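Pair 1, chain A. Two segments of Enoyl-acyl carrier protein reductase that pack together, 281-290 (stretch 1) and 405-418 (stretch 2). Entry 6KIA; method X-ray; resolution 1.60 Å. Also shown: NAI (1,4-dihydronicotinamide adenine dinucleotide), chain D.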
# COMPACT_ATOMS: atom_id res chain seq x y z
N ILE A 281 17.81 12.99 6.26
CA ILE A 281 17.53 11.58 6.01
C ILE A 281 16.79 11.42 4.67
O ILE A 281 15.79 12.11 4.40
CB ILE A 281 16.71 10.97 7.16
CG1 ILE A 281 17.40 11.20 8.52
CG2 ILE A 281 16.44 9.47 6.92
CD1 ILE A 281 16.45 11.02 9.69
N LYS A 282 17.29 10.54 3.82
CA LYS A 282 16.70 10.32 2.50
C LYS A 282 15.53 9.32 2.56
O LYS A 282 15.67 8.14 2.20
CB LYS A 282 17.76 9.83 1.51
CG LYS A 282 18.86 10.84 1.21
CD LYS A 282 18.31 12.21 0.85
CE LYS A 282 19.44 13.23 0.69
NZ LYS A 282 18.91 14.63 0.61
N ALA A 283 14.39 9.80 3.04
CA ALA A 283 13.18 9.00 3.16
C ALA A 283 12.12 9.55 2.20
O ALA A 283 11.85 10.75 2.21
CB ALA A 283 12.67 9.01 4.61
N THR A 284 11.54 8.68 1.37
CA THR A 284 10.58 9.10 0.37
C THR A 284 9.35 8.19 0.40
O THR A 284 9.46 6.96 0.33
CB THR A 284 11.21 9.10 -1.04
OG1 THR A 284 12.35 10.00 -1.07
CG2 THR A 284 10.19 9.53 -2.11
N VAL A 285 8.18 8.81 0.49
CA VAL A 285 6.92 8.11 0.29
C VAL A 285 6.54 8.21 -1.16
O VAL A 285 6.48 9.31 -1.72
CB VAL A 285 5.77 8.71 1.14
CG1 VAL A 285 4.43 8.06 0.76
CG2 VAL A 285 6.07 8.54 2.63
N TYR A 286 6.30 7.07 -1.79
CA TYR A 286 5.87 7.05 -3.18
C TYR A 286 4.39 6.80 -3.21
O TYR A 286 3.95 5.70 -2.88
CB TYR A 286 6.63 5.98 -3.98
CG TYR A 286 8.11 6.28 -4.12
CD1 TYR A 286 9.03 5.85 -3.15
CD2 TYR A 286 8.58 7.03 -5.18
CE1 TYR A 286 10.38 6.15 -3.29
CE2 TYR A 286 9.92 7.33 -5.32
CZ TYR A 286 10.81 6.89 -4.39
OH TYR A 286 12.15 7.20 -4.57
N ASN A 287 3.63 7.83 -3.56
CA ASN A 287 2.17 7.69 -3.65
C ASN A 287 1.80 7.01 -4.96
O ASN A 287 1.92 7.59 -6.06
CB ASN A 287 1.48 9.04 -3.50
CG ASN A 287 1.41 9.49 -2.06
OD1 ASN A 287 1.20 8.67 -1.14
ND2 ASN A 287 1.63 10.79 -1.83
N CYS A 288 1.41 5.74 -4.85
CA CYS A 288 1.25 4.86 -6.01
C CYS A 288 -0.20 4.66 -6.43
O CYS A 288 -1.10 4.92 -5.63
CB CYS A 288 1.89 3.50 -5.71
SG CYS A 288 3.72 3.56 -5.56
N PRO A 289 -0.43 4.18 -7.66
CA PRO A 289 -1.83 4.01 -8.11
C PRO A 289 -2.65 2.94 -7.40
O PRO A 289 -2.13 2.02 -6.78
CB PRO A 289 -1.67 3.59 -9.57
CG PRO A 289 -0.37 4.13 -9.98
CD PRO A 289 0.51 3.95 -8.76
N GLU A 290 -3.97 3.07 -7.55
CA GLU A 290 -4.92 2.04 -7.16
C GLU A 290 -4.66 0.77 -7.96
O GLU A 290 -4.62 0.80 -9.21
CB GLU A 290 -6.36 2.51 -7.44
CG GLU A 290 -6.74 3.86 -6.83
CD GLU A 290 -6.36 5.08 -7.68
OE1 GLU A 290 -5.69 4.94 -8.74
OE2 GLU A 290 -6.74 6.20 -7.30
N GLY A 405 5.98 -1.50 -13.47
CA GLY A 405 6.44 -0.15 -13.76
C GLY A 405 6.91 0.63 -12.54
O GLY A 405 7.89 1.40 -12.62
N THR A 406 6.23 0.46 -11.42
CA THR A 406 6.59 1.21 -10.21
C THR A 406 7.91 0.69 -9.65
O THR A 406 8.62 1.45 -8.99
CB THR A 406 5.49 1.15 -9.12
OG1 THR A 406 5.25 -0.20 -8.69
CG2 THR A 406 4.20 1.80 -9.64
N GLY A 407 8.23 -0.58 -9.90
CA GLY A 407 9.49 -1.17 -9.43
C GLY A 407 10.72 -0.35 -9.75
O GLY A 407 11.40 0.15 -8.87
N PRO A 408 11.04 -0.22 -11.04
CA PRO A 408 12.21 0.54 -11.47
C PRO A 408 12.06 2.02 -11.16
O PRO A 408 13.06 2.67 -10.86
CB PRO A 408 12.29 0.27 -12.97
CG PRO A 408 10.97 -0.29 -13.34
CD PRO A 408 10.45 -0.99 -12.15
N LEU A 409 10.85 2.56 -11.23
CA LEU A 409 10.67 3.95 -10.85
C LEU A 409 11.15 4.20 -9.41
O LEU A 409 11.93 5.11 -9.18
CB LEU A 409 9.21 4.38 -10.99
CG LEU A 409 8.74 4.61 -12.43
CD1 LEU A 409 7.24 4.89 -12.49
CD2 LEU A 409 9.52 5.75 -13.09
N MET A 410 10.68 3.40 -8.45
CA MET A 410 11.05 3.61 -7.07
C MET A 410 12.54 3.26 -6.86
O MET A 410 13.27 3.99 -6.19
CB MET A 410 10.17 2.80 -6.14
CG MET A 410 8.72 3.29 -6.18
SD MET A 410 7.62 2.24 -5.21
CE MET A 410 8.28 2.42 -3.53
N PHE A 411 12.98 2.17 -7.49
CA PHE A 411 14.37 1.72 -7.30
C PHE A 411 15.35 2.77 -7.79
O PHE A 411 16.33 3.10 -7.10
CB PHE A 411 14.61 0.38 -8.01
CG PHE A 411 15.97 -0.20 -7.71
CD1 PHE A 411 16.28 -0.70 -6.46
CD2 PHE A 411 16.95 -0.21 -8.70
CE1 PHE A 411 17.57 -1.22 -6.19
CE2 PHE A 411 18.23 -0.73 -8.45
CZ PHE A 411 18.53 -1.24 -7.19
N HIS A 412 15.09 3.33 -8.98
CA HIS A 412 16.02 4.32 -9.53
C HIS A 412 15.85 5.71 -8.90
O HIS A 412 16.84 6.40 -8.65
CB HIS A 412 15.89 4.38 -11.06
CG HIS A 412 16.42 3.17 -11.76
ND1 HIS A 412 17.73 2.75 -11.63
CD2 HIS A 412 15.83 2.31 -12.63
CE1 HIS A 412 17.92 1.68 -12.37
NE2 HIS A 412 16.78 1.38 -12.98
N GLU A 413 14.61 6.14 -8.63
CA GLU A 413 14.44 7.42 -7.98
C GLU A 413 15.12 7.42 -6.61
O GLU A 413 15.65 8.44 -6.17
CB GLU A 413 12.96 7.76 -7.84
CG GLU A 413 12.67 9.18 -7.33
CD GLU A 413 13.16 10.26 -8.30
OE1 GLU A 413 13.41 9.97 -9.49
OE2 GLU A 413 13.25 11.42 -7.86
N SER A 414 15.10 6.28 -5.91
CA SER A 414 15.72 6.26 -4.59
C SER A 414 17.23 6.42 -4.64
O SER A 414 17.82 6.78 -3.64
CB SER A 414 15.35 5.00 -3.82
OG SER A 414 13.95 4.94 -3.56
N SER A 415 17.87 6.18 -5.77
CA SER A 415 19.30 6.47 -5.80
C SER A 415 19.54 7.97 -5.67
O SER A 415 20.54 8.39 -5.10
CB SER A 415 19.97 5.94 -7.06
OG SER A 415 20.19 4.54 -6.97
N ASN A 416 18.64 8.78 -6.20
CA ASN A 416 18.75 10.24 -6.11
C ASN A 416 17.38 10.90 -6.06
O ASN A 416 16.91 11.45 -7.05
CB ASN A 416 19.54 10.79 -7.30
CG ASN A 416 19.80 12.28 -7.19
OD1 ASN A 416 19.93 12.82 -6.09
ND2 ASN A 416 19.87 12.96 -8.33
N PRO A 417 16.72 10.81 -4.90
CA PRO A 417 15.31 11.22 -4.82
C PRO A 417 15.06 12.73 -4.87
O PRO A 417 15.81 13.49 -4.25
CB PRO A 417 14.86 10.64 -3.48
CG PRO A 417 16.13 10.54 -2.66
CD PRO A 417 17.21 10.19 -3.66
N ALA A 418 14.00 13.13 -5.56
CA ALA A 418 13.67 14.55 -5.69
C ALA A 418 13.13 15.14 -4.40
O ALA A 418 13.28 16.33 -4.15
CB ALA A 418 12.68 14.75 -6.81
PA NAI D . -0.09 -6.58 0.67
O1A NAI D . 0.70 -7.47 -0.24
O2A NAI D . -1.20 -7.23 1.48
O5B NAI D . 0.95 -5.83 1.62
C5B NAI D . 0.56 -5.46 2.93
C4B NAI D . 1.93 -5.24 3.65
O4B NAI D . 1.55 -4.69 5.06
C3B NAI D . 2.59 -6.32 3.82
O3B NAI D . 4.05 -6.12 3.63
C2B NAI D . 2.28 -6.77 5.38
O2B NAI D . 3.32 -7.72 5.84
C1B NAI D . 2.26 -5.65 6.02
N9A NAI D . 1.33 -5.69 7.17
C8A NAI D . 0.00 -5.80 7.30
N7A NAI D . -0.29 -5.78 8.60
C5A NAI D . 0.88 -5.66 9.28
C6A NAI D . 1.07 -5.61 10.65
N6A NAI D . 0.18 -5.66 11.78
N1A NAI D . 2.33 -5.49 11.11
C2A NAI D . 3.38 -5.43 10.24
N3A NAI D . 3.19 -5.47 8.87
C4A NAI D . 1.90 -5.60 8.41
O3 NAI D . -0.83 -5.37 -0.17
PN NAI D . -0.19 -4.05 -0.84
O1N NAI D . 0.88 -4.43 -1.82
O2N NAI D . -1.39 -3.36 -1.48
O5D NAI D . 0.41 -3.16 0.34
C5D NAI D . 1.77 -2.75 0.34
C4D NAI D . 1.79 -1.21 0.48
O4D NAI D . 1.33 -0.67 -0.63
C3D NAI D . 0.84 -0.76 1.59
O3D NAI D . 1.43 0.16 2.44
C2D NAI D . -0.27 -0.06 0.77
O2D NAI D . -1.02 0.85 1.64
C1D NAI D . 0.38 0.52 -0.21
N1N NAI D . -0.46 0.88 -1.35
C2N NAI D . -1.41 0.02 -1.85
C3N NAI D . -2.24 0.43 -2.90
C7N NAI D . -3.28 -0.51 -3.51
O7N NAI D . -4.20 -0.07 -4.20
N7N NAI D . -3.16 -1.90 -3.28
C4N NAI D . -2.11 1.69 -3.48
C5N NAI D . -1.11 2.54 -2.99
C6N NAI D . -0.30 2.13 -1.93

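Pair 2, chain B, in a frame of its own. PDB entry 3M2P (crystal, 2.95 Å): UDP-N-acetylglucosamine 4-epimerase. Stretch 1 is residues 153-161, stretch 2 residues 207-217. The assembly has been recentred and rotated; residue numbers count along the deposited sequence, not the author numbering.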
# COMPACT_ATOMS: atom_id res chain seq x y z
N LEU B 153 -3.39 20.13 3.56
CA LEU B 153 -4.64 19.62 3.05
C LEU B 153 -5.26 18.78 4.17
O LEU B 153 -4.53 18.28 5.02
CB LEU B 153 -4.38 18.78 1.80
CG LEU B 153 -5.23 19.23 0.62
CD1 LEU B 153 -4.88 20.66 0.25
CD2 LEU B 153 -5.09 18.29 -0.56
N CYS B 154 -6.58 18.65 4.21
CA CYS B 154 -7.18 17.95 5.35
C CYS B 154 -7.89 16.65 4.98
O CYS B 154 -9.12 16.56 5.06
CB CYS B 154 -8.10 18.87 6.14
SG CYS B 154 -7.24 20.22 6.99
N ILE B 155 -7.11 15.64 4.61
CA ILE B 155 -7.65 14.42 4.06
C ILE B 155 -7.96 13.35 5.12
O ILE B 155 -7.08 12.91 5.86
CB ILE B 155 -6.71 13.83 2.98
CG1 ILE B 155 -6.65 14.75 1.75
CG2 ILE B 155 -7.17 12.45 2.57
CD1 ILE B 155 -5.44 14.50 0.87
N LYS B 156 -9.22 12.94 5.17
CA LYS B 156 -9.68 11.88 6.05
C LYS B 156 -9.92 10.58 5.27
O LYS B 156 -10.89 10.47 4.53
CB LYS B 156 -10.97 12.31 6.74
CG LYS B 156 -10.76 13.25 7.91
CD LYS B 156 -11.93 14.20 8.08
CE LYS B 156 -12.38 14.72 6.73
NZ LYS B 156 -12.43 16.20 6.74
N ASN B 157 -9.01 9.62 5.44
CA ASN B 157 -9.13 8.30 4.83
C ASN B 157 -10.10 7.40 5.59
O ASN B 157 -9.93 7.15 6.78
CB ASN B 157 -7.77 7.62 4.79
CG ASN B 157 -6.78 8.36 3.93
OD1 ASN B 157 -5.61 8.50 4.29
ND2 ASN B 157 -7.24 8.84 2.79
N LEU B 158 -11.11 6.90 4.89
CA LEU B 158 -12.13 6.05 5.50
C LEU B 158 -11.99 4.60 5.04
O LEU B 158 -12.37 4.27 3.92
CB LEU B 158 -13.52 6.55 5.11
CG LEU B 158 -13.89 7.98 5.47
CD1 LEU B 158 -15.32 8.28 5.06
CD2 LEU B 158 -13.70 8.19 6.95
N ARG B 159 -11.47 3.74 5.90
CA ARG B 159 -11.41 2.31 5.56
C ARG B 159 -12.77 1.61 5.74
O ARG B 159 -13.04 1.02 6.78
CB ARG B 159 -10.32 1.61 6.37
CG ARG B 159 -8.95 2.11 6.03
CD ARG B 159 -7.89 1.52 6.91
NE ARG B 159 -6.55 1.87 6.44
CZ ARG B 159 -5.46 1.84 7.19
NH1 ARG B 159 -5.53 1.49 8.47
NH2 ARG B 159 -4.28 2.17 6.67
N PHE B 160 -13.61 1.68 4.70
CA PHE B 160 -14.93 1.03 4.70
C PHE B 160 -14.87 -0.48 4.85
O PHE B 160 -14.00 -1.13 4.28
CB PHE B 160 -15.69 1.36 3.42
CG PHE B 160 -16.05 2.80 3.27
CD1 PHE B 160 -16.88 3.41 4.20
CD2 PHE B 160 -15.56 3.54 2.22
CE1 PHE B 160 -17.20 4.73 4.07
CE2 PHE B 160 -15.88 4.86 2.09
CZ PHE B 160 -16.69 5.46 3.02
N ALA B 161 -15.81 -1.03 5.62
CA ALA B 161 -16.01 -2.47 5.67
C ALA B 161 -16.69 -2.87 4.38
O ALA B 161 -16.87 -2.05 3.49
CB ALA B 161 -16.85 -2.87 6.89
N LYS B 207 -23.38 7.99 5.33
CA LYS B 207 -23.54 8.72 6.59
C LYS B 207 -22.19 9.13 7.16
O LYS B 207 -22.00 10.29 7.54
CB LYS B 207 -24.32 7.91 7.63
CG LYS B 207 -24.49 8.61 8.99
CD LYS B 207 -25.46 7.85 9.88
CE LYS B 207 -25.76 8.57 11.19
NZ LYS B 207 -24.92 8.10 12.33
N SER B 208 -21.26 8.19 7.21
CA SER B 208 -19.93 8.46 7.74
C SER B 208 -19.18 9.50 6.89
O SER B 208 -18.36 10.25 7.40
CB SER B 208 -19.12 7.16 7.86
OG SER B 208 -18.90 6.59 6.58
N VAL B 209 -19.47 9.54 5.59
CA VAL B 209 -18.90 10.58 4.74
C VAL B 209 -19.37 11.95 5.23
O VAL B 209 -18.58 12.88 5.40
CB VAL B 209 -19.25 10.38 3.24
CG1 VAL B 209 -19.04 11.66 2.47
CG2 VAL B 209 -18.42 9.27 2.63
N ILE B 210 -20.67 12.06 5.48
CA ILE B 210 -21.25 13.29 5.98
C ILE B 210 -20.59 13.74 7.30
O ILE B 210 -20.20 14.90 7.44
CB ILE B 210 -22.79 13.14 6.13
CG1 ILE B 210 -23.44 12.86 4.77
CG2 ILE B 210 -23.42 14.39 6.76
CD1 ILE B 210 -23.20 13.94 3.74
N TYR B 211 -20.44 12.82 8.25
CA TYR B 211 -19.91 13.16 9.57
C TYR B 211 -18.43 13.49 9.57
O TYR B 211 -17.96 14.25 10.41
CB TYR B 211 -20.17 12.04 10.57
CG TYR B 211 -21.56 12.06 11.11
CD1 TYR B 211 -22.65 12.07 10.26
CD2 TYR B 211 -21.80 12.08 12.48
CE1 TYR B 211 -23.95 12.09 10.74
CE2 TYR B 211 -23.10 12.10 12.98
CZ TYR B 211 -24.17 12.10 12.10
OH TYR B 211 -25.47 12.13 12.56
N ALA B 212 -17.70 12.89 8.63
CA ALA B 212 -16.28 13.15 8.48
C ALA B 212 -16.10 14.49 7.79
O ALA B 212 -15.13 15.20 8.02
CB ALA B 212 -15.61 12.03 7.68
N LEU B 213 -17.06 14.83 6.94
CA LEU B 213 -17.03 16.11 6.26
C LEU B 213 -17.33 17.24 7.26
O LEU B 213 -17.17 18.43 6.94
CB LEU B 213 -18.04 16.12 5.11
CG LEU B 213 -17.54 15.56 3.78
CD1 LEU B 213 -18.70 15.38 2.81
CD2 LEU B 213 -16.48 16.46 3.18
N LYS B 214 -17.76 16.86 8.46
CA LYS B 214 -18.06 17.82 9.52
C LYS B 214 -16.78 18.27 10.21
O LYS B 214 -16.70 19.40 10.67
CB LYS B 214 -19.01 17.20 10.54
CG LYS B 214 -20.45 17.16 10.08
CD LYS B 214 -21.37 16.39 11.02
CE LYS B 214 -22.82 16.59 10.55
NZ LYS B 214 -23.78 15.52 10.96
N GLN B 215 -15.80 17.37 10.28
CA GLN B 215 -14.51 17.71 10.87
C GLN B 215 -13.57 18.25 9.80
O GLN B 215 -12.57 17.62 9.46
CB GLN B 215 -13.88 16.50 11.57
CG GLN B 215 -14.82 15.74 12.48
CD GLN B 215 -15.41 16.59 13.58
OE1 GLN B 215 -14.75 17.48 14.11
NE2 GLN B 215 -16.65 16.32 13.94
N GLU B 216 -13.90 19.43 9.29
CA GLU B 216 -13.24 19.96 8.11
C GLU B 216 -11.73 20.17 8.25
O GLU B 216 -11.02 20.26 7.25
CB GLU B 216 -13.93 21.22 7.64
CG GLU B 216 -13.87 22.37 8.59
CD GLU B 216 -14.78 23.51 8.13
OE1 GLU B 216 -15.67 23.24 7.29
OE2 GLU B 216 -14.59 24.65 8.60
N LYS B 217 -11.25 20.26 9.48
CA LYS B 217 -9.81 20.44 9.70
C LYS B 217 -9.13 19.18 10.20
O LYS B 217 -7.91 19.15 10.37
CB LYS B 217 -9.55 21.61 10.65
CG LYS B 217 -9.30 22.93 9.97
CD LYS B 217 -10.56 23.52 9.36
CE LYS B 217 -10.32 24.93 8.84
NZ LYS B 217 -11.59 25.72 8.73

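What backbone arrangement do the two pairs share? In each, a strand lies against a helix, and the chain leaving the helix turns so that its last residues come back beside the start of the strand. Over 14 central residues the backbones superpose with an RMSD of 1.0 Å. The agreement is tightest in the strand, where A:Tyr286 and B:Leu158 fall 0.2 Å apart at CA, and looser in the helix, where A:Glu413 and B:Ala212 differ by 1.8 Å. The strand and helix of pair 2 run nearly antiparallel, at 156°. Alternation along the strand sets the pattern: A:Thr284 and A:Tyr286 point toward the helical stretch, as do their matches B:Lys156 and B:Leu158, while A:Ala283 and its match B:Ile155 point away.

How is the central strand position filled? Pair 1 uses the long, flat A:Tyr286, which contributes 115 Å² of covered surface. A:Met410 lies over one face of its ring, with CG 3.9 Å from the ring centroid, and the methionine CE comes to 3.5 Å from A:Tyr286 CD1. The ring reaches on past this residue, so that A:Tyr286 OH lies 3.4 Å from A:Glu413 CB and 3.1 Å from A:Ser414 OG. That serine OG also donates a hydrogen bond to A:Met410 O, at 2.9 Å. In pair 2 the shorter B:Leu158 sits against smaller helix residues: its CD1 is 4.1 Å from B:Val209 CG2 and its CD2 is 4.4 Å from B:Ala212 CB. These two partners match A:Met410 and A:Glu413, so related backbone positions serve both solutions.

What happens two residues further along the chain, where A:Cys288 lies just past the strand of pair 1 and B:Phe160 ends that of pair 2? Here the balance of size reverses. A:Cys288 is small, and the long methionine comes to it, with A:Met410 SD 4.1 Å from A:Cys288 SG; A:Thr406 adds a looser contact. B:Phe160 instead carries the bulk itself. Its CA-to-CB bond points sideways, but the end of the side chain comes nearer the helix, bringing CZ to 4.2 Å from B:Val209 CG2 and CE1 to 3.6 Å from B:Ser208 OG. Both helix atoms lie at the edge of the phenylalanine ring, unlike the face-on approach of A:Met410 to the tyrosine in pair 1.

How does the earlier part of the strand meet the chain beyond the helix? A:Thr284 is short, and the contact is made by a proline: A:Pro417 CB approaches A:Thr284 OG1 to 3.5 Å. The proline ring also reaches A:Lys282, with CG 4.5 Å from the lysine CD. At the position of A:Thr284, pair 2 has the long B:Lys156, whose NZ donates a hydrogen bond to B:Gln215 O at 3.1 Å. B:Gln215 matches A:Asn416, but it is its backbone carbonyl that receives the bond, tying strand to turn with a polar link. B:Cys154, matching A:Lys282, packs close to backbone as well, its CB 3.4 Å from B:Glu216 O.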